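Local coordinates for UPF0255 protein frsA (Vibrio vulnificus, PDB 4I4C) that belongs to the FrsA-like branch of the alpha/beta-hydrolase clan and probably hydrolyses carboxylic esters, though its physiological role is not settled, at residues A[48-53]-A[135-140]; A[200-205]-A[318-323]; A[266-271]-A[287-292]. All coordinates share one frame; numbering follows the deposited sequence.

Contact 1 of 3, residues A[48-53]-A[135-140]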
ATOM      1  N   TRP A  48     -19.598  -1.815   7.300  1.00 15.07           N
ATOM      2  CA  TRP A  48     -18.242  -1.892   7.798  1.00 16.58           C
ATOM      3  C   TRP A  48     -17.693  -0.485   7.847  1.00 21.39           C
ATOM      4  O   TRP A  48     -18.028   0.331   6.990  1.00 20.23           O
ATOM      5  CB  TRP A  48     -17.372  -2.740   6.855  1.00 11.34           C
ATOM      6  CG  TRP A  48     -17.808  -4.157   6.719  1.00 23.10           C
ATOM      7  CD1 TRP A  48     -18.619  -4.672   5.750  1.00 25.18           C
ATOM      8  CD2 TRP A  48     -17.445  -5.260   7.569  1.00 26.54           C
ATOM      9  NE1 TRP A  48     -18.796  -6.017   5.951  1.00 28.43           N
ATOM     10  CE2 TRP A  48     -18.084  -6.405   7.056  1.00 28.51           C
ATOM     11  CE3 TRP A  48     -16.638  -5.388   8.706  1.00 19.94           C
ATOM     12  CZ2 TRP A  48     -17.946  -7.663   7.642  1.00 25.57           C
ATOM     13  CZ3 TRP A  48     -16.501  -6.643   9.289  1.00 15.68           C
ATOM     14  CH2 TRP A  48     -17.155  -7.762   8.757  1.00 23.59           C
ATOM     15  N   TYR A  49     -16.882  -0.193   8.861  1.00 19.74           N
ATOM     16  CA  TYR A  49     -16.149   1.080   8.925  1.00 14.08           C
ATOM     17  C   TYR A  49     -15.024   1.035   7.894  1.00 20.70           C
ATOM     18  O   TYR A  49     -14.962   1.863   6.969  1.00 15.39           O
ATOM     19  CB  TYR A  49     -15.582   1.309  10.330  1.00 16.02           C
ATOM     20  CG  TYR A  49     -14.370   2.217  10.355  1.00 17.48           C
ATOM     21  CD1 TYR A  49     -14.486   3.579  10.114  1.00 20.21           C
ATOM     22  CD2 TYR A  49     -13.102   1.700  10.620  1.00 20.47           C
ATOM     23  CE1 TYR A  49     -13.352   4.411  10.129  1.00 23.66           C
ATOM     24  CE2 TYR A  49     -11.988   2.510  10.651  1.00 16.89           C
ATOM     25  CZ  TYR A  49     -12.108   3.856  10.401  1.00 15.77           C
ATOM     26  OH  TYR A  49     -10.974   4.642  10.426  1.00 19.33           O
ATOM     27  N   ARG A  50     -14.153   0.041   8.041  1.00 17.84           N
ATOM     28  CA  ARG A  50     -13.095  -0.194   7.065  1.00 16.28           C
ATOM     29  C   ARG A  50     -13.647  -0.511   5.683  1.00 14.26           C
ATOM     30  O   ARG A  50     -14.694  -1.119   5.557  1.00 13.44           O
ATOM     31  CB  ARG A  50     -12.217  -1.355   7.531  1.00 15.99           C
ATOM     32  CG  ARG A  50     -11.350  -0.984   8.705  1.00 10.70           C
ATOM     33  CD  ARG A  50     -10.801  -2.219   9.373  1.00 10.88           C
ATOM     34  NE  ARG A  50     -10.007  -1.890  10.561  1.00 12.35           N
ATOM     35  CZ  ARG A  50     -10.502  -1.757  11.794  1.00 16.50           C
ATOM     36  NH1 ARG A  50     -11.812  -1.875  12.021  1.00 14.42           N
ATOM     37  NH2 ARG A  50      -9.685  -1.475  12.798  1.00 18.51           N
ATOM     38  N   ASN A  51     -12.941  -0.074   4.642  1.00 21.19           N
ATOM     39  CA  ASN A  51     -13.196  -0.616   3.322  1.00 19.88           C
ATOM     40  C   ASN A  51     -12.581  -2.008   3.275  1.00 17.53           C
ATOM     41  O   ASN A  51     -11.372  -2.168   3.408  1.00 18.57           O
ATOM     42  CB  ASN A  51     -12.628   0.276   2.216  1.00 20.05           C
ATOM     43  CG  ASN A  51     -12.945  -0.250   0.820  1.00 25.69           C
ATOM     44  OD1 ASN A  51     -12.044  -0.577   0.058  1.00 26.50           O
ATOM     45  ND2 ASN A  51     -14.234  -0.354   0.492  1.00 18.84           N
ATOM     46  N   LEU A  52     -13.440  -3.010   3.139  1.00 16.80           N
ATOM     47  CA  LEU A  52     -13.030  -4.408   3.050  1.00 20.60           C
ATOM     48  C   LEU A  52     -12.373  -4.704   1.708  1.00 25.34           C
ATOM     49  O   LEU A  52     -12.939  -4.417   0.650  1.00 28.02           O
ATOM     50  CB  LEU A  52     -14.254  -5.306   3.204  1.00 21.28           C
ATOM     51  CG  LEU A  52     -14.339  -6.123   4.476  1.00 27.46           C
ATOM     52  CD1 LEU A  52     -14.075  -5.238   5.669  1.00 20.80           C
ATOM     53  CD2 LEU A  52     -15.703  -6.798   4.547  1.00 26.30           C
ATOM     54  N   ARG A  53     -11.180  -5.282   1.768  1.00 18.36           N
ATOM     55  CA  ARG A  53     -10.409  -5.634   0.580  1.00 15.90           C
ATOM     56  C   ARG A  53     -10.250  -7.161   0.459  1.00 17.01           C
ATOM     57  O   ARG A  53      -9.132  -7.654   0.274  1.00 13.76           O
ATOM     58  CB  ARG A  53      -9.020  -5.012   0.688  1.00 21.57           C
ATOM     59  CG  ARG A  53      -9.012  -3.539   1.086  1.00 26.59           C
ATOM     60  CD  ARG A  53      -8.750  -2.647  -0.102  1.00 35.67           C
ATOM     61  NE  ARG A  53      -9.109  -1.254   0.174  1.00 47.59           N
ATOM     62  CZ  ARG A  53      -8.244  -0.299   0.508  1.00 42.18           C
ATOM     63  NH1 ARG A  53      -6.950  -0.574   0.611  1.00 44.53           N
ATOM     64  NH2 ARG A  53      -8.675   0.936   0.737  1.00 31.45           N
ATOM     65  N   ALA A 135      -4.479  -6.760  10.425  1.00 17.55           N
ATOM     66  CA  ALA A 135      -4.904  -6.429  11.793  1.00 18.86           C
ATOM     67  C   ALA A 135      -4.771  -4.929  12.087  1.00 14.22           C
ATOM     68  O   ALA A 135      -5.612  -4.338  12.765  1.00 14.52           O
ATOM     69  CB  ALA A 135      -4.114  -7.251  12.823  1.00 15.29           C
ATOM     70  N   GLY A 136      -3.709  -4.313  11.573  1.00 12.64           N
ATOM     71  CA  GLY A 136      -3.476  -2.905  11.833  1.00 12.63           C
ATOM     72  C   GLY A 136      -4.145  -1.980  10.821  1.00 14.04           C
ATOM     73  O   GLY A 136      -4.311  -0.777  11.060  1.00 12.52           O
ATOM     74  N   TYR A 137      -4.505  -2.536   9.674  1.00 11.55           N
ATOM     75  CA  TYR A 137      -5.152  -1.748   8.618  1.00 18.50           C
ATOM     76  C   TYR A 137      -6.350  -1.019   9.202  1.00 20.80           C
ATOM     77  O   TYR A 137      -7.137  -1.630   9.954  1.00 18.16           O
ATOM     78  CB  TYR A 137      -5.598  -2.692   7.498  1.00 17.28           C
ATOM     79  CG  TYR A 137      -6.571  -2.129   6.479  1.00 15.87           C
ATOM     80  CD1 TYR A 137      -6.118  -1.445   5.346  1.00 16.96           C
ATOM     81  CD2 TYR A 137      -7.940  -2.339   6.612  1.00 14.71           C
ATOM     82  CE1 TYR A 137      -7.018  -0.959   4.396  1.00 15.29           C
ATOM     83  CE2 TYR A 137      -8.844  -1.858   5.669  1.00 15.58           C
ATOM     84  CZ  TYR A 137      -8.380  -1.172   4.557  1.00 12.52           C
ATOM     85  OH  TYR A 137      -9.286  -0.701   3.610  1.00 13.22           O
ATOM     86  N   PRO A 138      -6.505   0.278   8.862  1.00 21.36           N
ATOM     87  CA  PRO A 138      -5.703   1.045   7.893  1.00 17.64           C
ATOM     88  C   PRO A 138      -4.540   1.862   8.484  1.00 21.55           C
ATOM     89  O   PRO A 138      -4.136   2.876   7.892  1.00 18.07           O
ATOM     90  CB  PRO A 138      -6.731   2.010   7.320  1.00 19.65           C
ATOM     91  CG  PRO A 138      -7.547   2.371   8.539  1.00 15.04           C
ATOM     92  CD  PRO A 138      -7.679   1.050   9.307  1.00 19.54           C
ATOM     93  N   HIS A 139      -4.018   1.454   9.632  1.00 13.32           N
ATOM     94  CA  HIS A 139      -2.768   2.024  10.146  1.00 15.54           C
ATOM     95  C   HIS A 139      -2.873   3.505  10.493  1.00 19.50           C
ATOM     96  O   HIS A 139      -2.066   4.325  10.047  1.00 17.21           O
ATOM     97  CB  HIS A 139      -1.631   1.767   9.152  1.00 18.64           C
ATOM     98  CG  HIS A 139      -1.572   0.346   8.693  1.00 11.88           C
ATOM     99  ND1 HIS A 139      -1.264  -0.692   9.545  1.00 12.23           N
ATOM    100  CD2 HIS A 139      -1.798  -0.212   7.480  1.00 12.01           C
ATOM    101  CE1 HIS A 139      -1.299  -1.830   8.877  1.00 13.42           C
ATOM    102  NE2 HIS A 139      -1.616  -1.566   7.621  1.00 12.62           N
ATOM    103  N   LEU A 140      -3.901   3.838  11.264  1.00 16.02           N
ATOM    104  CA  LEU A 140      -4.052   5.166  11.838  1.00 15.15           C
ATOM    105  C   LEU A 140      -2.965   5.361  12.887  1.00 23.10           C
ATOM    106  O   LEU A 140      -2.670   4.439  13.653  1.00 23.54           O
ATOM    107  CB  LEU A 140      -5.433   5.311  12.467  1.00 23.01           C
ATOM    108  CG  LEU A 140      -6.612   5.242  11.486  1.00 18.94           C
ATOM    109  CD1 LEU A 140      -7.889   5.681  12.173  1.00 17.37           C
ATOM    110  CD2 LEU A 140      -6.357   6.086  10.242  1.00 12.45           C
TER
HETATM  111  O   HOH W   1      -6.781  -1.955  12.889  1.00 18.64           O
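The loop that leads into helix 54-60 meets the chain as it leaves helix 121-136, and Tyr137, the first residue past that helix end, carries most of the contact. With its CG anti to the backbone N (chi1 166°), Tyr137 starts its side chain on the path to the 48-53 loop; Tyr137 OH then donates to Asn51 O at 2.6 Å, in the carbonyl plane on a lone pair. The same hydroxyl oxygen sits over the centre of one face of the Arg53 guanidinium, 3.3 Å from Arg53 CZ; the phenol ring and guanidinium planes lie 72° apart. The Arg53 guanidinium is held in this orientation by a nearly straight bond from Arg53 NE to Asn51 OD1 (3.0 Å), which lies in its plane, and it forms a salt bridge with Asp203.

Arg50 runs past the ring in the opposite direction, its CB 3.9 Å from Tyr137 CE2. Extended from CG to NE, it delivers Arg50 NE to Tyr137 O at 2.9 Å and 172°. Beyond Pro138, whose preceding peptide is cis, Leu140 CD1 meets Tyr49 OH tip to tip at 3.7 Å; that hydroxyl bonds to Asp318. A water accepts from Arg50 NH2 and donates to Ala135 O and to Tyr137 O, which thus takes two donors. The positive charge, largely answered by Asp88 at Arg50 NH1, may also help offset the negative end of the helix.

Contact 2 of 3, residues A[200-205]-A[318-323]. With 6NA (hexanoic acid), chain D.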
ATOM      1  N   ALA A 200       3.362   0.715  -2.417  1.00 20.32           N
ATOM      2  CA  ALA A 200       1.897   0.645  -2.381  1.00 23.64           C
ATOM      3  C   ALA A 200       1.306   1.968  -1.888  1.00 22.77           C
ATOM      4  O   ALA A 200       2.017   2.969  -1.804  1.00 23.33           O
ATOM      5  CB  ALA A 200       1.427  -0.518  -1.522  1.00 24.93           C
ATOM      6  N   GLY A 201       0.015   1.973  -1.560  1.00 17.41           N
ATOM      7  CA  GLY A 201      -0.676   3.208  -1.231  1.00 16.94           C
ATOM      8  C   GLY A 201      -0.674   3.534   0.252  1.00 23.27           C
ATOM      9  O   GLY A 201      -0.025   2.845   1.034  1.00 16.69           O
ATOM     10  N   LEU A 202      -1.421   4.572   0.635  1.00 19.20           N
ATOM     11  CA  LEU A 202      -1.370   5.125   1.995  1.00 18.34           C
ATOM     12  C   LEU A 202      -1.873   4.213   3.130  1.00 17.81           C
ATOM     13  O   LEU A 202      -1.610   4.494   4.296  1.00 19.23           O
ATOM     14  CB  LEU A 202      -2.099   6.476   2.056  1.00 21.50           C
ATOM     15  CG  LEU A 202      -1.463   7.602   1.231  1.00 21.36           C
ATOM     16  CD1 LEU A 202      -2.374   8.823   1.196  1.00 19.68           C
ATOM     17  CD2 LEU A 202      -0.090   7.981   1.791  1.00 20.78           C
ATOM     18  N   ASP A 203      -2.581   3.135   2.803  1.00 18.85           N
ATOM     19  CA  ASP A 203      -3.048   2.203   3.838  1.00 24.55           C
ATOM     20  C   ASP A 203      -2.429   0.807   3.731  1.00 26.93           C
ATOM     21  O   ASP A 203      -2.944  -0.163   4.301  1.00 13.22           O
ATOM     22  CB  ASP A 203      -4.585   2.141   3.914  1.00 21.64           C
ATOM     23  CG  ASP A 203      -5.230   1.750   2.597  1.00 24.79           C
ATOM     24  OD1 ASP A 203      -4.611   1.027   1.798  1.00 32.04           O
ATOM     25  OD2 ASP A 203      -6.383   2.165   2.363  1.00 31.06           O
ATOM     26  N   SER A 204      -1.322   0.713   2.996  1.00 13.66           N
ATOM     27  CA  SER A 204      -0.576  -0.541   2.936  1.00 18.78           C
ATOM     28  C   SER A 204       0.750  -0.355   3.660  1.00 18.99           C
ATOM     29  O   SER A 204       1.164   0.772   3.929  1.00 18.04           O
ATOM     30  CB  SER A 204      -0.305  -0.931   1.471  1.00 25.71           C
ATOM     31  OG  SER A 204      -1.469  -1.438   0.824  1.00 24.83           O
ATOM     32  N   LEU A 205       1.420  -1.457   3.964  1.00 15.38           N
ATOM     33  CA  LEU A 205       2.785  -1.408   4.465  1.00 14.95           C
ATOM     34  C   LEU A 205       3.670  -2.019   3.384  1.00 15.37           C
ATOM     35  O   LEU A 205       3.201  -2.828   2.574  1.00 20.27           O
ATOM     36  CB  LEU A 205       2.920  -2.212   5.774  1.00 14.06           C
ATOM     37  CG  LEU A 205       1.994  -1.964   6.969  1.00 16.82           C
ATOM     38  CD1 LEU A 205       2.298  -2.991   8.055  1.00 24.18           C
ATOM     39  CD2 LEU A 205       2.103  -0.552   7.540  1.00 15.86           C
ATOM     40  N   ASP A 318     -10.109   9.419   7.523  1.00 12.83           N
ATOM     41  CA  ASP A 318      -9.297   9.118   8.709  1.00 12.96           C
ATOM     42  C   ASP A 318      -7.840   8.845   8.312  1.00 18.48           C
ATOM     43  O   ASP A 318      -6.903   9.368   8.923  1.00 20.20           O
ATOM     44  CB  ASP A 318      -9.843   7.908   9.489  1.00 12.64           C
ATOM     45  CG  ASP A 318     -11.163   8.189  10.248  1.00 23.59           C
ATOM     46  OD1 ASP A 318     -11.636   9.349  10.343  1.00 18.48           O
ATOM     47  OD2 ASP A 318     -11.720   7.206  10.791  1.00 23.71           O
ATOM     48  N   VAL A 319      -7.642   8.012   7.293  1.00 17.40           N
ATOM     49  CA  VAL A 319      -6.294   7.760   6.786  1.00 20.39           C
ATOM     50  C   VAL A 319      -5.594   9.056   6.327  1.00 19.65           C
ATOM     51  O   VAL A 319      -4.416   9.271   6.625  1.00 17.28           O
ATOM     52  CB  VAL A 319      -6.299   6.750   5.621  1.00 21.52           C
ATOM     53  CG1 VAL A 319      -4.953   6.751   4.894  1.00 19.52           C
ATOM     54  CG2 VAL A 319      -6.626   5.365   6.132  1.00 16.56           C
ATOM     55  N   LEU A 320      -6.327   9.905   5.615  1.00 16.75           N
ATOM     56  CA  LEU A 320      -5.782  11.166   5.132  1.00 19.94           C
ATOM     57  C   LEU A 320      -5.373  12.100   6.277  1.00 25.39           C
ATOM     58  O   LEU A 320      -4.274  12.665   6.262  1.00 21.14           O
ATOM     59  CB  LEU A 320      -6.764  11.844   4.179  1.00 22.16           C
ATOM     60  CG  LEU A 320      -6.882  11.106   2.843  1.00 13.12           C
ATOM     61  CD1 LEU A 320      -8.016  11.660   2.035  1.00 22.59           C
ATOM     62  CD2 LEU A 320      -5.563  11.215   2.085  1.00 20.38           C
ATOM     63  N   ALA A 321      -6.253  12.241   7.268  1.00 19.16           N
ATOM     64  CA  ALA A 321      -5.958  13.020   8.457  1.00 21.08           C
ATOM     65  C   ALA A 321      -4.716  12.508   9.174  1.00 23.33           C
ATOM     66  O   ALA A 321      -3.905  13.292   9.659  1.00 27.24           O
ATOM     67  CB  ALA A 321      -7.152  13.006   9.407  1.00 15.34           C
ATOM     68  N   SER A 322      -4.575  11.190   9.255  1.00 17.42           N
ATOM     69  CA  SER A 322      -3.416  10.599   9.907  1.00 20.51           C
ATOM     70  C   SER A 322      -2.117  10.901   9.150  1.00 14.90           C
ATOM     71  O   SER A 322      -1.143  11.409   9.727  1.00 20.20           O
ATOM     72  CB  SER A 322      -3.621   9.091  10.069  1.00 20.68           C
ATOM     73  OG  SER A 322      -2.802   8.556  11.086  1.00 24.87           O
ATOM     74  N   ARG A 323      -2.096  10.590   7.858  1.00 16.37           N
ATOM     75  CA  ARG A 323      -0.888  10.752   7.062  1.00 22.55           C
ATOM     76  C   ARG A 323      -0.473  12.217   7.034  1.00 30.91           C
ATOM     77  O   ARG A 323       0.715  12.529   6.991  1.00 35.18           O
ATOM     78  CB  ARG A 323      -1.090  10.245   5.628  1.00 15.01           C
ATOM     79  CG  ARG A 323      -1.482   8.779   5.519  1.00 20.06           C
ATOM     80  CD  ARG A 323      -0.437   7.835   6.104  1.00 14.35           C
ATOM     81  NE  ARG A 323      -0.953   6.468   6.041  1.00 22.61           N
ATOM     82  CZ  ARG A 323      -1.613   5.880   7.039  1.00 24.07           C
ATOM     83  NH1 ARG A 323      -1.791   6.520   8.188  1.00 18.81           N
ATOM     84  NH2 ARG A 323      -2.086   4.648   6.894  1.00 17.22           N
TER
HETATM   85  CA  6NA D 502      -4.963   6.441  -2.241  1.00 36.90           C
HETATM   86  C   6NA D 502      -4.129   5.363  -1.646  1.00 31.52           C
HETATM   87  O   6NA D 502      -2.937   5.326  -1.779  1.00 31.25           O
HETATM   88  CB  6NA D 502      -5.601   7.331  -1.264  1.00 37.74           C
HETATM   89  CG  6NA D 502      -6.327   8.481  -1.750  1.00 35.56           C
HETATM   90  CD  6NA D 502      -7.540   8.262  -2.522  1.00 31.74           C
HETATM   91  C6  6NA D 502      -8.745   8.094  -1.743  1.00 29.62           C
HETATM   92  OXT 6NA D 502      -4.639   4.485  -1.021  1.00 29.27           O
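Bent at its second torsion (chi2 -61°), the Arg323 chain places CD back toward the type I beta turn from Gly201 to Ser204, while the Leu202 CG, anti to the carbonyl carbon, starts toward helix 314-323. The two side chains slide past each other in opposite directions, and Leu202 CD2 comes within 4.1 Å of Arg323 CG.

The polar part of the contact falls on one atom. Leu202 O accepts from Arg323 NE at 2.7 Å and from Arg323 NH2 at 2.6 Å, a side-on grip by two nitrogens on a single oxygen. Both bonds are bent, 137° and 140° at the hydrogens, as the fork requires; the oxygen nevertheless stays close to the guanidinium plane, and both donors lie in the carbonyl plane. Val319 CG1 covers the rim of one face of that guanidinium and also touches Leu202 CB at 4.0 Å. Farther along the leucine, Leu202 CD1 meets Leu320 CD2 at 4.1 Å, the two side chains crossing at about a right angle.

On its amide side, Leu202 N donates to hexanoic acid O at 2.9 Å, so the residue joins the ligand pocket to the helix through its two peptide groups. Phe273 N bonds to the same ligand. The turn follows strand 193-199 and precedes helix 210-217; against it, helix 314-323 ends at Arg323, whose guanidinium also reaches the carbonyls of Pro138 and His139 just past helix 121-136.

Contact 3 of 3, residues A[266-271]-A[287-292]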
ATOM      1  N   VAL A 266      16.915  -0.352 -13.811  1.00 25.69           N
ATOM      2  CA  VAL A 266      16.013  -0.062 -12.698  1.00 27.58           C
ATOM      3  C   VAL A 266      14.629   0.299 -13.209  1.00 27.00           C
ATOM      4  O   VAL A 266      14.486   1.154 -14.095  1.00 27.10           O
ATOM      5  CB  VAL A 266      16.517   1.141 -11.864  1.00 29.29           C
ATOM      6  CG1 VAL A 266      15.472   1.548 -10.815  1.00 19.36           C
ATOM      7  CG2 VAL A 266      17.850   0.823 -11.221  1.00 21.05           C
ATOM      8  N   GLY A 267      13.615  -0.346 -12.640  1.00 18.73           N
ATOM      9  CA  GLY A 267      12.226  -0.035 -12.937  1.00 18.08           C
ATOM     10  C   GLY A 267      11.417   0.345 -11.707  1.00 17.22           C
ATOM     11  O   GLY A 267      11.923   0.320 -10.583  1.00 19.98           O
ATOM     12  N   LEU A 268      10.148   0.683 -11.923  1.00 16.70           N
ATOM     13  CA  LEU A 268       9.285   1.158 -10.851  1.00 21.83           C
ATOM     14  C   LEU A 268       7.889   0.564 -10.977  1.00 24.37           C
ATOM     15  O   LEU A 268       7.308   0.566 -12.057  1.00 23.74           O
ATOM     16  CB  LEU A 268       9.179   2.689 -10.882  1.00 23.25           C
ATOM     17  CG  LEU A 268      10.428   3.573 -10.818  1.00 22.92           C
ATOM     18  CD1 LEU A 268      10.071   5.051 -11.100  1.00 17.00           C
ATOM     19  CD2 LEU A 268      11.148   3.428  -9.471  1.00 24.68           C
ATOM     20  N   ILE A 269       7.362   0.042  -9.868  1.00 27.54           N
ATOM     21  CA  ILE A 269       5.965  -0.391  -9.780  1.00 16.04           C
ATOM     22  C   ILE A 269       5.284   0.400  -8.659  1.00 20.22           C
ATOM     23  O   ILE A 269       5.809   0.492  -7.554  1.00 17.26           O
ATOM     24  CB  ILE A 269       5.858  -1.912  -9.484  1.00 19.31           C
ATOM     25  CG1 ILE A 269       6.722  -2.708 -10.481  1.00 20.67           C
ATOM     26  CG2 ILE A 269       4.421  -2.364  -9.567  1.00 18.98           C
ATOM     27  CD1 ILE A 269       6.811  -4.201 -10.194  1.00 18.53           C
ATOM     28  N   GLY A 270       4.129   0.985  -8.947  1.00 19.91           N
ATOM     29  CA  GLY A 270       3.437   1.837  -7.999  1.00 19.17           C
ATOM     30  C   GLY A 270       1.948   1.529  -7.980  1.00 19.95           C
ATOM     31  O   GLY A 270       1.276   1.642  -9.003  1.00 18.72           O
ATOM     32  N   PHE A 271       1.441   1.114  -6.821  1.00 21.10           N
ATOM     33  CA  PHE A 271       0.016   0.846  -6.636  1.00 20.59           C
ATOM     34  C   PHE A 271      -0.625   2.009  -5.898  1.00 16.33           C
ATOM     35  O   PHE A 271      -0.014   2.577  -4.991  1.00 22.01           O
ATOM     36  CB  PHE A 271      -0.174  -0.412  -5.785  1.00 17.42           C
ATOM     37  CG  PHE A 271       0.498  -1.638  -6.341  1.00 16.61           C
ATOM     38  CD1 PHE A 271      -0.162  -2.459  -7.244  1.00 18.65           C
ATOM     39  CD2 PHE A 271       1.778  -1.988  -5.929  1.00 15.63           C
ATOM     40  CE1 PHE A 271       0.457  -3.610  -7.743  1.00 16.39           C
ATOM     41  CE2 PHE A 271       2.400  -3.135  -6.420  1.00 12.36           C
ATOM     42  CZ  PHE A 271       1.731  -3.943  -7.327  1.00 12.52           C
ATOM     43  N   GLU A 287      16.772   9.055 -17.189  1.00 36.05           N
ATOM     44  CA  GLU A 287      17.841   8.160 -17.634  1.00 32.94           C
ATOM     45  C   GLU A 287      17.954   6.956 -16.718  1.00 32.46           C
ATOM     46  O   GLU A 287      18.081   5.808 -17.174  1.00 27.88           O
ATOM     47  CB  GLU A 287      19.187   8.893 -17.700  1.00 35.69           C
ATOM     48  CG  GLU A 287      19.389   9.683 -19.001  1.00 36.10           C
ATOM     49  CD  GLU A 287      19.297   8.788 -20.227  1.00 46.50           C
ATOM     50  OE1 GLU A 287      20.078   7.813 -20.305  1.00 48.53           O
ATOM     51  OE2 GLU A 287      18.438   9.050 -21.101  1.00 50.60           O
ATOM     52  N   LYS A 288      17.907   7.237 -15.419  1.00 26.27           N
ATOM     53  CA  LYS A 288      18.038   6.213 -14.396  1.00 26.41           C
ATOM     54  C   LYS A 288      16.844   5.269 -14.354  1.00 26.79           C
ATOM     55  O   LYS A 288      16.993   4.115 -13.976  1.00 24.33           O
ATOM     56  CB  LYS A 288      18.242   6.850 -13.020  1.00 32.53           C
ATOM     57  CG  LYS A 288      19.531   7.641 -12.882  1.00 37.31           C
ATOM     58  CD  LYS A 288      19.547   8.409 -11.579  1.00 42.42           C
ATOM     59  CE  LYS A 288      20.672   9.427 -11.549  1.00 47.17           C
ATOM     60  NZ  LYS A 288      20.507  10.406 -10.431  1.00 50.22           N
ATOM     61  N   ILE A 289      15.660   5.757 -14.728  1.00 28.69           N
ATOM     62  CA  ILE A 289      14.465   4.913 -14.743  1.00 24.70           C
ATOM     63  C   ILE A 289      14.246   4.340 -16.140  1.00 33.04           C
ATOM     64  O   ILE A 289      14.092   5.085 -17.103  1.00 35.57           O
ATOM     65  CB  ILE A 289      13.208   5.688 -14.305  1.00 29.00           C
ATOM     66  CG1 ILE A 289      13.336   6.139 -12.846  1.00 28.67           C
ATOM     67  CG2 ILE A 289      11.952   4.849 -14.505  1.00 19.19           C
ATOM     68  CD1 ILE A 289      13.841   5.039 -11.927  1.00 19.24           C
ATOM     69  N   LYS A 290      14.237   3.015 -16.241  1.00 28.08           N
ATOM     70  CA  LYS A 290      14.104   2.333 -17.526  1.00 25.36           C
ATOM     71  C   LYS A 290      12.664   1.927 -17.842  1.00 24.23           C
ATOM     72  O   LYS A 290      12.306   1.737 -19.006  1.00 26.11           O
ATOM     73  CB  LYS A 290      15.006   1.100 -17.547  1.00 25.44           C
ATOM     74  CG  LYS A 290      16.497   1.426 -17.447  1.00 29.74           C
ATOM     75  CD  LYS A 290      16.917   2.421 -18.546  1.00 23.57           C
ATOM     76  CE  LYS A 290      18.434   2.625 -18.609  1.00 24.61           C
ATOM     77  NZ  LYS A 290      19.027   2.998 -17.274  1.00 24.37           N
ATOM     78  N   ALA A 291      11.841   1.786 -16.803  1.00 23.97           N
ATOM     79  CA  ALA A 291      10.448   1.379 -16.987  1.00 30.50           C
ATOM     80  C   ALA A 291       9.620   1.724 -15.767  1.00 27.10           C
ATOM     81  O   ALA A 291      10.133   1.694 -14.661  1.00 25.12           O
ATOM     82  CB  ALA A 291      10.363  -0.119 -17.256  1.00 30.00           C
ATOM     83  N   CYS A 292       8.343   2.038 -15.977  1.00 17.89           N
ATOM     84  CA  CYS A 292       7.419   2.308 -14.881  1.00 20.07           C
ATOM     85  C   CYS A 292       6.047   1.676 -15.151  1.00 19.87           C
ATOM     86  O   CYS A 292       5.543   1.703 -16.274  1.00 21.03           O
ATOM     87  CB  CYS A 292       7.283   3.823 -14.632  1.00 21.44           C
ATOM     88  SG  CYS A 292       6.073   4.276 -13.314  1.00 22.03           S
TER
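Leu268 and Ile289 form the apolar centre, their side chains crossing at about a right angle. Leu268 CD1 lies 3.9 Å from Ile289 CG1, and its CG is as near to Ile289 CD1. The isoleucine bends at its second torsion (chi2 -46°), which places CD1 where it also meets Val266 CG1 at 4.0 Å. On the same face of the sheet as Leu268, Cys292 brings its SG to 4.3 Å from Leu268 CB; both residues touch Met278 and Ser282 of helix 273-284, which covers this face.

That helix is the connection of a beta-alpha-beta unit, strand 266-271, helix 273-284, strand 291-295, within the central mixed sheet of the alpha/beta-hydrolase fold. The strands run parallel, and the bridge between Leu268 and Cys292 sets their alpha carbons 4.6 Å apart. Strand 193-199 flanks strand 266-271 on its other edge, bonded to Gly267 and Ile269.

Backbone bonds join the two chain segments. Lys290 N donates to Val266 O at 2.9 Å, with 168° at the hydrogen. The bond from Leu268 N to Ala291 O has the same length but is more bent, 133°. At the Leu268-Cys292 bridge, Cys292 CA adds a CH-O contact to Leu268 O at 3.3 Å. At the polar edge Lys290 folds back so that its NZ donates to Glu287 O at 3.0 Å and also to His264 O. Lys288 NZ reaches Asn253, and Glu287 pairs with Lys355.

How the contacts relate
Along the chain contact 1 closes before contact 2 opens, and contact 3 is nested inside the loop that contact 2 closes. Contacts 1 and 2 are neighbours, their centres about 10 Å apart: helix 314-323 supplies one side of contact 2 and bears on contact 1 as well, where Pro138 packs on Val319. Contact 3 lies in the central sheet, about 23 Å centre to centre from contact 2, with Ala200 packing on Phe271 between them, and about 29 Å from contact 1, on the opposite side of the chain's centre. Segment 200-205, which follows strand 193-199 of the sheet, links the helical region around contacts 1 and 2 to the sheet beside the hexanoic acid pocket.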